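Long-range contacts in probable outer membrane protein (Pseudomonas aeruginosa, PDB 3DWO), which probably transports long-chain fatty acids or similar hydrophobic compounds across the outer membrane, as a beta-barrel channel of the FadL family: residues D108-L114 and T147-K153; G269-R273 and H322-I326. All coordinates share one frame; numbering follows the deposited sequence.

How the contacts relate
Contact 1 joins neighbouring strands of the barrel wall near the short turns at one end, whereas contact 2 lies in the far part of the molecule, where a loop meets a beta-hairpin; their centres are about 46 Å apart and they share no element. Neither is purely core or surface. In contact 1 the buried face of the sheet looks to the interior and the apolar face is partly exposed beside detergent, with direct backbone bonds holding the strands together. In contact 2 a small buried leucine-isoleucine cluster adjoins an exposed polar edge, and waters bridge the two segments instead of strand pairing. Detergent lies beside apolar side chains in both.

Contact 1: residues D108-L114 and T147-K153; sequences DRFAFGL and TGSLSFK. With C8E ((hydroxyethyloxy)tri(ethyloxy)octane), chain H.
Arg109 O is gripped twice: Lys153 N donates to it in the carbonyl plane at 3.0 Å (N-H...O 162°), and water 1 gives it a second hydrogen, tying it to Ser151 OG, 2.7 Å from the water oxygen. Beyond this point strands 110-114 and 147-153 run antiparallel. Ala111 N bonds weakly to Ser151 O, and Ser151 N more soundly to Ala111 O (3.1 Å). Ser149 N meets Gly113 O at 2.7 Å, and Gly113 N returns a bond to Ser149 O. On the flanking strands, Phe112 and Leu114 pair with Val104 and Leu102, Gly148 and Leu150 with Val164 and Ala162. The bare CA of Gly113 leaves room for Ser149 OG, which turns between its own N and carbonyl carbon (chi1 63°) and is hydrogen-bonded to Ala30 O; Pro34 and Met37 also touch this serine. On the opposite face, Phe152 CD2 stands over the rim of the Phe110 ring, 3.3 Å from Phe110 CZ, the planes inclined at 48°. Leu150 CD1 meets the edge of the Phe112 ring, and a detergent chain passes beside Leu150. At this end of the pair, where Arg109 sits, Lys153 O lies over the centre of its guanidinium. Hydroxyls satisfied on one face, and apolar groups beside detergent on the other, are consistent with a barrel wall whose inner face is polar at this point and whose outer face meets lipid.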
ATOM      1  N   ASP A 108      10.849 -35.856  -3.078  1.00 52.73           N
ATOM      2  CA  ASP A 108      10.309 -36.022  -1.737  1.00 53.69           C
ATOM      3  C   ASP A 108      11.077 -35.080  -0.822  1.00 52.57           C
ATOM      4  O   ASP A 108      10.983 -35.159   0.401  1.00 53.88           O
ATOM      5  CB  ASP A 108      10.471 -37.462  -1.253  1.00 55.88           C
ATOM      6  CG  ASP A 108       9.684 -37.740   0.019  1.00 58.64           C
ATOM      7  OD1 ASP A 108       8.433 -37.721  -0.037  1.00 60.03           O
ATOM      8  OD2 ASP A 108      10.312 -37.968   1.077  1.00 59.54           O
ATOM      9  N   ARG A 109      11.834 -34.176  -1.432  1.00 51.17           N
ATOM     10  CA  ARG A 109      12.629 -33.219  -0.678  1.00 50.15           C
ATOM     11  C   ARG A 109      12.477 -31.807  -1.237  1.00 47.33           C
ATOM     12  O   ARG A 109      12.731 -30.826  -0.541  1.00 47.23           O
ATOM     13  CB  ARG A 109      14.101 -33.631  -0.729  1.00 51.87           C
ATOM     14  CG  ARG A 109      14.346 -35.069  -0.307  1.00 54.65           C
ATOM     15  CD  ARG A 109      14.516 -35.196   1.196  1.00 56.24           C
ATOM     16  NE  ARG A 109      15.812 -34.680   1.623  1.00 58.49           N
ATOM     17  CZ  ARG A 109      16.281 -34.756   2.864  1.00 59.68           C
ATOM     18  NH1 ARG A 109      15.560 -35.331   3.819  1.00 60.05           N
ATOM     19  NH2 ARG A 109      17.478 -34.259   3.150  1.00 60.20           N
ATOM     20  N   PHE A 110      12.049 -31.711  -2.492  1.00 44.92           N
ATOM     21  CA  PHE A 110      11.906 -30.424  -3.160  1.00 42.09           C
ATOM     22  C   PHE A 110      10.529 -30.129  -3.744  1.00 41.27           C
ATOM     23  O   PHE A 110       9.846 -31.018  -4.260  1.00 38.83           O
ATOM     24  CB  PHE A 110      12.934 -30.317  -4.285  1.00 40.35           C
ATOM     25  CG  PHE A 110      14.341 -30.103  -3.811  1.00 39.18           C
ATOM     26  CD1 PHE A 110      14.766 -28.845  -3.404  1.00 38.66           C
ATOM     27  CD2 PHE A 110      15.254 -31.152  -3.806  1.00 39.23           C
ATOM     28  CE1 PHE A 110      16.083 -28.631  -3.004  1.00 39.62           C
ATOM     29  CE2 PHE A 110      16.575 -30.951  -3.407  1.00 39.36           C
ATOM     30  CZ  PHE A 110      16.990 -29.688  -3.006  1.00 39.43           C
ATOM     31  N   ALA A 111      10.146 -28.855  -3.667  1.00 40.32           N
ATOM     32  CA  ALA A 111       8.877 -28.374  -4.199  1.00 38.85           C
ATOM     33  C   ALA A 111       9.148 -27.044  -4.886  1.00 38.64           C
ATOM     34  O   ALA A 111      10.053 -26.309  -4.493  1.00 39.07           O
ATOM     35  CB  ALA A 111       7.865 -28.190  -3.081  1.00 38.22           C
ATOM     36  N   PHE A 112       8.359 -26.735  -5.908  1.00 38.59           N
ATOM     37  CA  PHE A 112       8.521 -25.501  -6.665  1.00 37.32           C
ATOM     38  C   PHE A 112       7.281 -24.625  -6.523  1.00 36.48           C
ATOM     39  O   PHE A 112       6.159 -25.123  -6.566  1.00 36.06           O
ATOM     40  CB  PHE A 112       8.748 -25.839  -8.135  1.00 39.64           C
ATOM     41  CG  PHE A 112       8.964 -24.644  -9.008  1.00 42.74           C
ATOM     42  CD1 PHE A 112      10.067 -23.811  -8.812  1.00 45.19           C
ATOM     43  CD2 PHE A 112       8.086 -24.365 -10.052  1.00 43.34           C
ATOM     44  CE1 PHE A 112      10.298 -22.716  -9.649  1.00 45.41           C
ATOM     45  CE2 PHE A 112       8.305 -23.276 -10.894  1.00 45.13           C
ATOM     46  CZ  PHE A 112       9.416 -22.450 -10.692  1.00 45.46           C
ATOM     47  N   GLY A 113       7.488 -23.320  -6.364  1.00 34.36           N
ATOM     48  CA  GLY A 113       6.369 -22.409  -6.212  1.00 33.72           C
ATOM     49  C   GLY A 113       6.383 -21.232  -7.172  1.00 33.11           C
ATOM     50  O   GLY A 113       7.426 -20.625  -7.426  1.00 33.28           O
ATOM     51  N   LEU A 114       5.207 -20.909  -7.698  1.00 32.29           N
ATOM     52  CA  LEU A 114       5.030 -19.809  -8.640  1.00 32.13           C
ATOM     53  C   LEU A 114       3.843 -18.979  -8.178  1.00 31.76           C
ATOM     54  O   LEU A 114       2.857 -19.529  -7.686  1.00 29.70           O
ATOM     55  CB  LEU A 114       4.730 -20.365 -10.033  1.00 32.63           C
ATOM     56  CG  LEU A 114       5.695 -20.102 -11.185  1.00 34.81           C
ATOM     57  CD1 LEU A 114       7.122 -20.283 -10.725  1.00 33.66           C
ATOM     58  CD2 LEU A 114       5.367 -21.048 -12.333  1.00 33.60           C
ATOM     59  N   THR A 147       6.514 -14.354  -8.891  1.00 31.34           N
ATOM     60  CA  THR A 147       7.434 -15.055  -8.007  1.00 32.81           C
ATOM     61  C   THR A 147       7.798 -16.491  -8.365  1.00 32.15           C
ATOM     62  O   THR A 147       7.040 -17.198  -9.019  1.00 32.94           O
ATOM     63  CB  THR A 147       6.854 -15.050  -6.568  1.00 33.82           C
ATOM     64  OG1 THR A 147       6.787 -13.703  -6.087  1.00 37.26           O
ATOM     65  CG2 THR A 147       7.707 -15.862  -5.634  1.00 37.89           C
ATOM     66  N   GLY A 148       8.976 -16.901  -7.910  1.00 31.99           N
ATOM     67  CA  GLY A 148       9.460 -18.251  -8.118  1.00 31.22           C
ATOM     68  C   GLY A 148      10.123 -18.661  -6.812  1.00 32.52           C
ATOM     69  O   GLY A 148      10.962 -17.922  -6.288  1.00 32.58           O
ATOM     70  N   SER A 149       9.751 -19.813  -6.260  1.00 30.84           N
ATOM     71  CA  SER A 149      10.351 -20.238  -5.002  1.00 31.11           C
ATOM     72  C   SER A 149      10.646 -21.724  -4.950  1.00 31.97           C
ATOM     73  O   SER A 149      10.139 -22.511  -5.754  1.00 31.21           O
ATOM     74  CB  SER A 149       9.453 -19.858  -3.822  1.00 30.35           C
ATOM     75  OG  SER A 149       8.212 -20.535  -3.896  1.00 32.51           O
ATOM     76  N   LEU A 150      11.460 -22.101  -3.973  1.00 32.57           N
ATOM     77  CA  LEU A 150      11.861 -23.484  -3.806  1.00 33.43           C
ATOM     78  C   LEU A 150      11.861 -23.843  -2.325  1.00 33.16           C
ATOM     79  O   LEU A 150      12.242 -23.027  -1.488  1.00 32.37           O
ATOM     80  CB  LEU A 150      13.268 -23.658  -4.376  1.00 33.85           C
ATOM     81  CG  LEU A 150      13.652 -24.993  -5.002  1.00 36.97           C
ATOM     82  CD1 LEU A 150      12.731 -25.286  -6.189  1.00 35.63           C
ATOM     83  CD2 LEU A 150      15.110 -24.932  -5.453  1.00 36.52           C
ATOM     84  N   SER A 151      11.433 -25.060  -2.002  1.00 33.34           N
ATOM     85  CA  SER A 151      11.433 -25.502  -0.612  1.00 35.60           C
ATOM     86  C   SER A 151      12.265 -26.772  -0.483  1.00 37.22           C
ATOM     87  O   SER A 151      12.314 -27.592  -1.401  1.00 37.17           O
ATOM     88  CB  SER A 151      10.013 -25.774  -0.118  1.00 34.48           C
ATOM     89  OG  SER A 151       9.469 -26.913  -0.749  1.00 33.68           O
ATOM     90  N   PHE A 152      12.928 -26.921   0.657  1.00 38.96           N
ATOM     91  CA  PHE A 152      13.751 -28.095   0.912  1.00 41.09           C
ATOM     92  C   PHE A 152      13.420 -28.691   2.274  1.00 41.09           C
ATOM     93  O   PHE A 152      13.554 -28.028   3.300  1.00 40.38           O
ATOM     94  CB  PHE A 152      15.236 -27.727   0.855  1.00 41.08           C
ATOM     95  CG  PHE A 152      16.155 -28.869   1.188  1.00 43.64           C
ATOM     96  CD1 PHE A 152      16.803 -28.922   2.417  1.00 44.02           C
ATOM     97  CD2 PHE A 152      16.365 -29.898   0.274  1.00 44.26           C
ATOM     98  CE1 PHE A 152      17.653 -29.987   2.732  1.00 45.16           C
ATOM     99  CE2 PHE A 152      17.210 -30.967   0.577  1.00 45.18           C
ATOM    100  CZ  PHE A 152      17.854 -31.012   1.807  1.00 44.42           C
ATOM    101  N   LYS A 153      12.978 -29.943   2.274  1.00 42.07           N
ATOM    102  CA  LYS A 153      12.639 -30.618   3.516  1.00 44.00           C
ATOM    103  C   LYS A 153      13.888 -31.202   4.176  1.00 45.79           C
ATOM    104  O   LYS A 153      14.567 -32.050   3.600  1.00 47.09           O
ATOM    105  CB  LYS A 153      11.612 -31.724   3.250  1.00 43.59           C
ATOM    106  CG  LYS A 153      11.124 -32.408   4.514  1.00 44.24           C
ATOM    107  CD  LYS A 153       9.704 -32.940   4.373  1.00 43.74           C
ATOM    108  CE  LYS A 153       9.606 -34.039   3.335  1.00 43.78           C
ATOM    109  NZ  LYS A 153       8.214 -34.562   3.237  1.00 44.30           N
TER
HETATM  110  C2  C8E H 458      18.150 -16.833  -3.559  1.00 63.96           C
HETATM  111  C3  C8E H 458      16.730 -17.150  -3.685  1.00 63.93           C
HETATM  112  C4  C8E H 458      16.642 -18.518  -4.155  1.00 64.22           C
HETATM  113  C5  C8E H 458      15.508 -18.628  -5.099  1.00 63.43           C
HETATM  114  C6  C8E H 458      15.657 -19.824  -5.905  1.00 63.05           C
HETATM  115  C7  C8E H 458      14.261 -20.092  -6.204  1.00 63.06           C
HETATM  116  C8  C8E H 458      14.101 -20.192  -7.665  1.00 63.03           C
HETATM  117  O9  C8E H 458      13.010 -19.713  -8.423  1.00 64.76           O
HETATM  118  O   HOH W   1      10.196 -29.444  -0.176  1.00 32.55           O

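Contact 2: residues G269-R273 and H322-I326; sequences GLDLR and HGNTI. With C8E ((hydroxyethyloxy)tri(ethyloxy)octane), chain C.
Leu270 and Ile326 form the close-packed part of this contact. The CD1 branch of Leu270 lies 3.7 Å from Ile326 O and 4.1 Å from Ile326 CD1, and that same isoleucine methyl also rests against the backbone carbonyl of Asp271. Leu272 adds its own CD1, 4.3 Å from Ile326 CG2. Both leucines carry CG anti to the backbone N (chi1 172° in Leu270), and each sends its other methyl, CD2, to the alkyl tail of a detergent molecule, whose end carbon C1 is 3.8 Å from Ile326 CG2. The three side chains thus form an apolar patch along the tail. Ile326 O, beside this patch, is hydrogen-bonded to Arg418 NH1.

On the polar side, water takes over. Asp271 N gives its hydrogen to water 2 (2.8 Å to the water oxygen), which also lies within bonding distance of Thr325 O; water 3 joins Gly269 O to Asn324 ND2, 2.7 Å from the amide nitrogen. The exposed end is looser still. Arg273 NE makes a salt bridge with Asp271 within the loop, and the extended arginine chain then carries NH1 to 3.4 Å from His322 CE1. The two side chains cross at about a right angle, their guanidinium and ring planes 43° apart, with His322 ND1 over one guanidinium face. Asp271, Arg273, His322 and Asn324 also touch a crystal neighbour, which may influence how they sit.

An irregular loop between helix 262-266 and strand 275-281, laid against the hairpin end and the corner at Ile326, with its leucines lining a detergent tail, is consistent with the long-looped extracellular side of a FadL-type barrel, where, as in FadL, an apolar groove probably takes up hydrophobic compounds.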
ATOM      1  N   GLY A 269      19.859  26.283  -6.041  1.00 26.10           N
ATOM      2  CA  GLY A 269      20.050  24.846  -6.131  1.00 26.96           C
ATOM      3  C   GLY A 269      18.833  24.142  -6.709  1.00 28.03           C
ATOM      4  O   GLY A 269      18.861  22.937  -6.972  1.00 31.16           O
ATOM      5  N   LEU A 270      17.755  24.892  -6.900  1.00 26.65           N
ATOM      6  CA  LEU A 270      16.538  24.327  -7.451  1.00 26.14           C
ATOM      7  C   LEU A 270      16.469  24.571  -8.953  1.00 27.43           C
ATOM      8  O   LEU A 270      16.650  25.698  -9.423  1.00 26.83           O
ATOM      9  CB  LEU A 270      15.305  24.941  -6.774  1.00 23.60           C
ATOM     10  CG  LEU A 270      13.938  24.580  -7.377  1.00 22.51           C
ATOM     11  CD1 LEU A 270      13.729  23.070  -7.323  1.00 21.72           C
ATOM     12  CD2 LEU A 270      12.825  25.294  -6.617  1.00 20.28           C
ATOM     13  N   ASP A 271      16.223  23.504  -9.704  1.00 27.24           N
ATOM     14  CA  ASP A 271      16.088  23.613 -11.152  1.00 29.66           C
ATOM     15  C   ASP A 271      14.706  23.113 -11.557  1.00 27.78           C
ATOM     16  O   ASP A 271      14.550  21.976 -12.007  1.00 28.97           O
ATOM     17  CB  ASP A 271      17.160  22.792 -11.873  1.00 32.47           C
ATOM     18  CG  ASP A 271      16.860  22.632 -13.360  1.00 40.42           C
ATOM     19  OD1 ASP A 271      16.625  23.658 -14.041  1.00 42.08           O
ATOM     20  OD2 ASP A 271      16.852  21.478 -13.846  1.00 44.88           O
ATOM     21  N   LEU A 272      13.702  23.967 -11.394  1.00 25.61           N
ATOM     22  CA  LEU A 272      12.337  23.605 -11.737  1.00 23.91           C
ATOM     23  C   LEU A 272      11.975  24.044 -13.159  1.00 25.42           C
ATOM     24  O   LEU A 272      12.280  25.164 -13.580  1.00 25.00           O
ATOM     25  CB  LEU A 272      11.366  24.233 -10.735  1.00 22.00           C
ATOM     26  CG  LEU A 272       9.891  23.875 -10.929  1.00 20.61           C
ATOM     27  CD1 LEU A 272       9.691  22.390 -10.625  1.00 21.00           C
ATOM     28  CD2 LEU A 272       9.023  24.731 -10.017  1.00 21.05           C
ATOM     29  N   ARG A 273      11.313  23.155 -13.893  1.00 25.35           N
ATOM     30  CA  ARG A 273      10.908  23.438 -15.267  1.00 25.62           C
ATOM     31  C   ARG A 273       9.434  23.090 -15.443  1.00 24.20           C
ATOM     32  O   ARG A 273       8.795  22.602 -14.507  1.00 23.47           O
ATOM     33  CB  ARG A 273      11.760  22.614 -16.235  1.00 26.92           C
ATOM     34  CG  ARG A 273      13.262  22.810 -16.049  1.00 32.16           C
ATOM     35  CD  ARG A 273      14.053  21.805 -16.875  1.00 37.81           C
ATOM     36  NE  ARG A 273      15.492  21.929 -16.667  1.00 43.42           N
ATOM     37  CZ  ARG A 273      16.402  21.130 -17.222  1.00 46.48           C
ATOM     38  NH1 ARG A 273      16.023  20.142 -18.025  1.00 46.23           N
ATOM     39  NH2 ARG A 273      17.693  21.320 -16.977  1.00 46.40           N
ATOM     40  N   HIS A 322      17.220  14.739 -12.720  1.00 22.17           N
ATOM     41  CA  HIS A 322      18.614  14.782 -13.158  1.00 23.75           C
ATOM     42  C   HIS A 322      19.548  14.649 -11.954  1.00 23.66           C
ATOM     43  O   HIS A 322      20.548  15.364 -11.847  1.00 23.31           O
ATOM     44  CB  HIS A 322      18.902  16.092 -13.898  1.00 24.31           C
ATOM     45  CG  HIS A 322      18.024  16.312 -15.088  1.00 24.77           C
ATOM     46  ND1 HIS A 322      17.141  17.366 -15.176  1.00 27.60           N
ATOM     47  CD2 HIS A 322      17.869  15.595 -16.225  1.00 25.33           C
ATOM     48  CE1 HIS A 322      16.478  17.288 -16.317  1.00 27.94           C
ATOM     49  NE2 HIS A 322      16.901  16.222 -16.973  1.00 26.37           N
ATOM     50  N   GLY A 323      19.199  13.737 -11.047  1.00 22.86           N
ATOM     51  CA  GLY A 323      20.007  13.511  -9.862  1.00 23.81           C
ATOM     52  C   GLY A 323      19.871  14.553  -8.764  1.00 23.82           C
ATOM     53  O   GLY A 323      20.361  14.340  -7.659  1.00 26.00           O
ATOM     54  N   ASN A 324      19.215  15.674  -9.056  1.00 22.07           N
ATOM     55  CA  ASN A 324      19.049  16.735  -8.069  1.00 19.67           C
ATOM     56  C   ASN A 324      17.655  16.764  -7.470  1.00 19.85           C
ATOM     57  O   ASN A 324      16.655  16.511  -8.153  1.00 16.63           O
ATOM     58  CB  ASN A 324      19.369  18.098  -8.693  1.00 20.12           C
ATOM     59  CG  ASN A 324      20.864  18.380  -8.744  1.00 24.17           C
ATOM     60  OD1 ASN A 324      21.688  17.484  -8.537  1.00 25.54           O
ATOM     61  ND2 ASN A 324      21.222  19.628  -9.021  1.00 21.93           N
ATOM     62  N   THR A 325      17.595  17.088  -6.183  1.00 18.58           N
ATOM     63  CA  THR A 325      16.326  17.152  -5.469  1.00 19.67           C
ATOM     64  C   THR A 325      15.454  18.332  -5.872  1.00 19.02           C
ATOM     65  O   THR A 325      15.912  19.469  -5.941  1.00 19.84           O
ATOM     66  CB  THR A 325      16.563  17.205  -3.937  1.00 21.02           C
ATOM     67  OG1 THR A 325      17.046  15.931  -3.492  1.00 25.66           O
ATOM     68  CG2 THR A 325      15.270  17.541  -3.188  1.00 20.80           C
ATOM     69  N   ILE A 326      14.192  18.048  -6.165  1.00 19.69           N
ATOM     70  CA  ILE A 326      13.246  19.100  -6.503  1.00 20.07           C
ATOM     71  C   ILE A 326      12.607  19.452  -5.160  1.00 19.69           C
ATOM     72  O   ILE A 326      12.560  20.619  -4.770  1.00 20.01           O
ATOM     73  CB  ILE A 326      12.174  18.608  -7.489  1.00 20.42           C
ATOM     74  CG1 ILE A 326      12.806  18.372  -8.866  1.00 22.77           C
ATOM     75  CG2 ILE A 326      11.056  19.627  -7.593  1.00 20.16           C
ATOM     76  CD1 ILE A 326      13.466  19.591  -9.452  1.00 23.50           C
TER
HETATM   77  C1  C8E C 453       7.904  20.957  -6.056  1.00 30.17           C
HETATM   78  C2  C8E C 453       8.667  22.125  -5.649  1.00 28.94           C
HETATM   79  C3  C8E C 453       8.185  23.377  -6.216  1.00 28.37           C
HETATM   80  C4  C8E C 453       9.134  24.411  -5.837  1.00 27.65           C
HETATM   81  C5  C8E C 453       8.559  25.723  -6.205  1.00 28.17           C
HETATM   82  C6  C8E C 453       9.412  26.785  -5.738  1.00 28.91           C
HETATM   83  C7  C8E C 453       8.810  27.920  -6.421  1.00 28.97           C
HETATM   84  C8  C8E C 453       9.616  29.105  -6.105  1.00 30.19           C
HETATM   85  O9  C8E C 453       9.389  30.450  -6.483  1.00 34.68           O
HETATM   86  C10 C8E C 453       9.338  30.796  -7.851  1.00 33.99           C
HETATM   87  C11 C8E C 453       9.122  32.272  -7.862  1.00 37.40           C
HETATM   88  O12 C8E C 453       7.856  32.627  -8.431  1.00 42.54           O
HETATM   89  C13 C8E C 453       7.511  34.023  -8.257  1.00 46.98           C
HETATM   90  C14 C8E C 453       6.240  34.741  -8.798  1.00 52.83           C
HETATM   91  O15 C8E C 453       5.012  34.245  -9.417  1.00 54.32           O
HETATM   92  C16 C8E C 453       5.159  34.178 -10.845  1.00 54.57           C
HETATM   93  C17 C8E C 453       4.750  35.451 -11.606  1.00 53.90           C
HETATM   94  O18 C8E C 453       5.333  35.833 -12.871  1.00 53.07           O
HETATM   95  C19 C8E C 453       6.503  36.679 -12.714  1.00 53.49           C
HETATM   96  C20 C8E C 453       7.567  36.914 -13.846  1.00 53.75           C
HETATM   97  O21 C8E C 453       8.867  37.382 -13.468  1.00 54.93           O
HETATM   98  O   HOH W   2      16.546  20.966  -8.681  1.00 22.49           O
HETATM   99  O   HOH W   3      18.996  21.165  -9.311  1.00 42.80           O